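PDB 1Z54: probable thioesterase from Thermus thermophilus, which probably hydrolyses the thioester bond of fatty acyl-CoA or related acyl-CoA substrates and belongs to the 4-hydroxybenzoyl-CoA thioesterase family. Local coordinates for the interface of chains A and B. Sequence-based numbering; all coordinates share one arbitrary frame. Chains: chain A/B, probable thioesterase.

The interface of chains A and B. Residues chain A 56-60; chain B 59-63.
The ring of B:Phe63 forms the apolar centre of this contact, in which an edge strand of one hot-dog-fold thioesterase subunit is joined to the same strand of its neighbour in what is probably a dimer interface. The ring lies alongside A:Val56, both side chains pointing the same way, and the ring atom CE2 meets the valine methyl CG1 at 3.6 Å. That methyl stands anti to its own backbone N (chi1 176°), which turns it towards the ring. B:Phe63 carries CG anti to its carbonyl carbon (chi1 -49°), so that the ring is laid against the partner's main chain: CD2 comes within 3.4 Å of the carbonyl O of A:Val56, and the A:Val57–A:Glu58 peptide sits at the ring's edge, in its plane. An alanine in place of B:Phe63 would lose the ring and would probably leave A:Val56 CG1 and the A:Val57–A:Glu58 peptide less well packed.

Around this centre, the two-fold-related strands, A 58-63 and B 56-63, run antiparallel and pair in register, A:Gly60 opposite B:Gly60. A:Leu59 and B:Leu61 grip each other twice: A:Leu59 N gives to B:Leu61 O at 2.9 Å, in the carbonyl plane, and B:Leu61 N returns a bond to A:Leu59 O at 3.0 Å. Such reciprocal bonding illustrates how exposed strand edges can merge into one sheet spanning both subunits.

At the polar rim, A:Glu58 crosses B:Thr62 obliquely; its CG, anti to the backbone N, passes the hydroxyl OG1 at 3.8 Å, and the chain runs on extended beyond it. At A:Val57, a loop residue between strand 56-56 and strand 58-63, the carbonyl O accepts from B:Phe63 N at 2.8 Å, the donor approaching from above the carbonyl plane, 42° out of it.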
ATOM      1  N   VAL A  56       4.484 -17.040   2.264  1.00 15.81           N
ATOM      2  CA  VAL A  56       5.715 -16.600   2.904  1.00 15.20           C
ATOM      3  C   VAL A  56       5.698 -16.967   4.382  1.00 16.77           C
ATOM      4  O   VAL A  56       4.766 -16.612   5.098  1.00 14.40           O
ATOM      5  CB  VAL A  56       5.872 -15.060   2.792  1.00 18.00           C
ATOM      6  CG1 VAL A  56       7.118 -14.595   3.554  1.00 14.44           C
ATOM      7  CG2 VAL A  56       5.935 -14.649   1.327  1.00 15.67           C
ATOM      8  N   VAL A  57       6.716 -17.691   4.839  1.00 16.82           N
ATOM      9  CA  VAL A  57       6.778 -18.050   6.253  1.00 17.19           C
ATOM     10  C   VAL A  57       7.845 -17.221   6.948  1.00 14.57           C
ATOM     11  O   VAL A  57       7.846 -17.093   8.165  1.00 10.54           O
ATOM     12  CB  VAL A  57       7.055 -19.551   6.462  1.00 17.78           C
ATOM     13  CG1 VAL A  57       5.864 -20.352   5.986  1.00 19.31           C
ATOM     14  CG2 VAL A  57       8.313 -19.962   5.726  1.00 16.81           C
ATOM     15  N   GLU A  58       8.763 -16.661   6.168  1.00 15.60           N
ATOM     16  CA  GLU A  58       9.792 -15.800   6.743  1.00 17.28           C
ATOM     17  C   GLU A  58      10.352 -14.817   5.730  1.00 16.93           C
ATOM     18  O   GLU A  58      10.571 -15.156   4.569  1.00 14.37           O
ATOM     19  CB  GLU A  58      10.948 -16.605   7.343  1.00 16.58           C
ATOM     20  CG  GLU A  58      11.932 -15.708   8.088  1.00 18.34           C
ATOM     21  CD  GLU A  58      13.162 -16.441   8.568  1.00 22.65           C
ATOM     22  OE1 GLU A  58      14.017 -15.794   9.214  1.00 20.64           O
ATOM     23  OE2 GLU A  58      13.275 -17.658   8.298  1.00 21.89           O
ATOM     24  N   LEU A  59      10.582 -13.594   6.188  1.00 17.41           N
ATOM     25  CA  LEU A  59      11.118 -12.540   5.338  1.00 19.21           C
ATOM     26  C   LEU A  59      12.326 -11.924   6.033  1.00 19.15           C
ATOM     27  O   LEU A  59      12.378 -11.846   7.263  1.00 19.66           O
ATOM     28  CB  LEU A  59      10.056 -11.459   5.100  1.00 19.85           C
ATOM     29  CG  LEU A  59      10.515 -10.124   4.499  1.00 24.16           C
ATOM     30  CD1 LEU A  59      10.948 -10.324   3.050  1.00 23.14           C
ATOM     31  CD2 LEU A  59       9.370  -9.111   4.571  1.00 23.69           C
ATOM     32  N   GLY A  60      13.297 -11.497   5.238  1.00 17.01           N
ATOM     33  CA  GLY A  60      14.482 -10.878   5.789  1.00 18.27           C
ATOM     34  C   GLY A  60      15.012  -9.865   4.800  1.00 19.07           C
ATOM     35  O   GLY A  60      15.182 -10.177   3.624  1.00 18.66           O
TER
ATOM     36  N   LEU B  59      15.265  -5.687   8.606  1.00 18.12           N
ATOM     37  CA  LEU B  59      13.948  -6.148   9.019  1.00 18.96           C
ATOM     38  C   LEU B  59      13.876  -7.667   8.970  1.00 18.60           C
ATOM     39  O   LEU B  59      14.441  -8.298   8.076  1.00 17.40           O
ATOM     40  CB  LEU B  59      12.878  -5.572   8.087  1.00 22.70           C
ATOM     41  CG  LEU B  59      11.540  -6.314   8.091  1.00 25.04           C
ATOM     42  CD1 LEU B  59      10.873  -6.149   9.446  1.00 25.48           C
ATOM     43  CD2 LEU B  59      10.647  -5.781   6.989  1.00 28.25           C
ATOM     44  N   GLY B  60      13.172  -8.245   9.933  1.00 16.81           N
ATOM     45  CA  GLY B  60      13.013  -9.684   9.970  1.00 17.39           C
ATOM     46  C   GLY B  60      11.614 -10.030  10.440  1.00 18.93           C
ATOM     47  O   GLY B  60      11.099  -9.421  11.383  1.00 17.58           O
ATOM     48  N   LEU B  61      10.991 -11.000   9.781  1.00 17.52           N
ATOM     49  CA  LEU B  61       9.648 -11.431  10.149  1.00 17.66           C
ATOM     50  C   LEU B  61       9.445 -12.922   9.950  1.00 17.81           C
ATOM     51  O   LEU B  61       9.890 -13.493   8.960  1.00 14.86           O
ATOM     52  CB  LEU B  61       8.597 -10.678   9.327  1.00 16.69           C
ATOM     53  CG  LEU B  61       8.099  -9.355   9.913  1.00 17.42           C
ATOM     54  CD1 LEU B  61       7.341  -8.574   8.854  1.00 17.87           C
ATOM     55  CD2 LEU B  61       7.206  -9.633  11.122  1.00 16.89           C
ATOM     56  N   THR B  62       8.774 -13.552  10.907  1.00 19.91           N
ATOM     57  CA  THR B  62       8.468 -14.973  10.809  1.00 20.67           C
ATOM     58  C   THR B  62       6.965 -15.118  11.000  1.00 20.84           C
ATOM     59  O   THR B  62       6.416 -14.689  12.017  1.00 19.98           O
ATOM     60  CB  THR B  62       9.198 -15.799  11.872  1.00 21.40           C
ATOM     61  OG1 THR B  62      10.613 -15.693  11.672  1.00 23.05           O
ATOM     62  CG2 THR B  62       8.793 -17.255  11.763  1.00 21.67           C
ATOM     63  N   PHE B  63       6.303 -15.713  10.013  1.00 18.58           N
ATOM     64  CA  PHE B  63       4.858 -15.886  10.057  1.00 20.60           C
ATOM     65  C   PHE B  63       4.465 -17.295  10.489  1.00 19.95           C
ATOM     66  O   PHE B  63       4.815 -18.266   9.828  1.00 22.24           O
ATOM     67  CB  PHE B  63       4.271 -15.583   8.677  1.00 19.27           C
ATOM     68  CG  PHE B  63       4.752 -14.290   8.092  1.00 20.24           C
ATOM     69  CD1 PHE B  63       4.128 -13.088   8.416  1.00 18.84           C
ATOM     70  CD2 PHE B  63       5.865 -14.268   7.246  1.00 21.16           C
ATOM     71  CE1 PHE B  63       4.599 -11.883   7.915  1.00 17.65           C
ATOM     72  CE2 PHE B  63       6.351 -13.064   6.737  1.00 19.54           C
ATOM     73  CZ  PHE B  63       5.716 -11.868   7.072  1.00 22.59           C
TER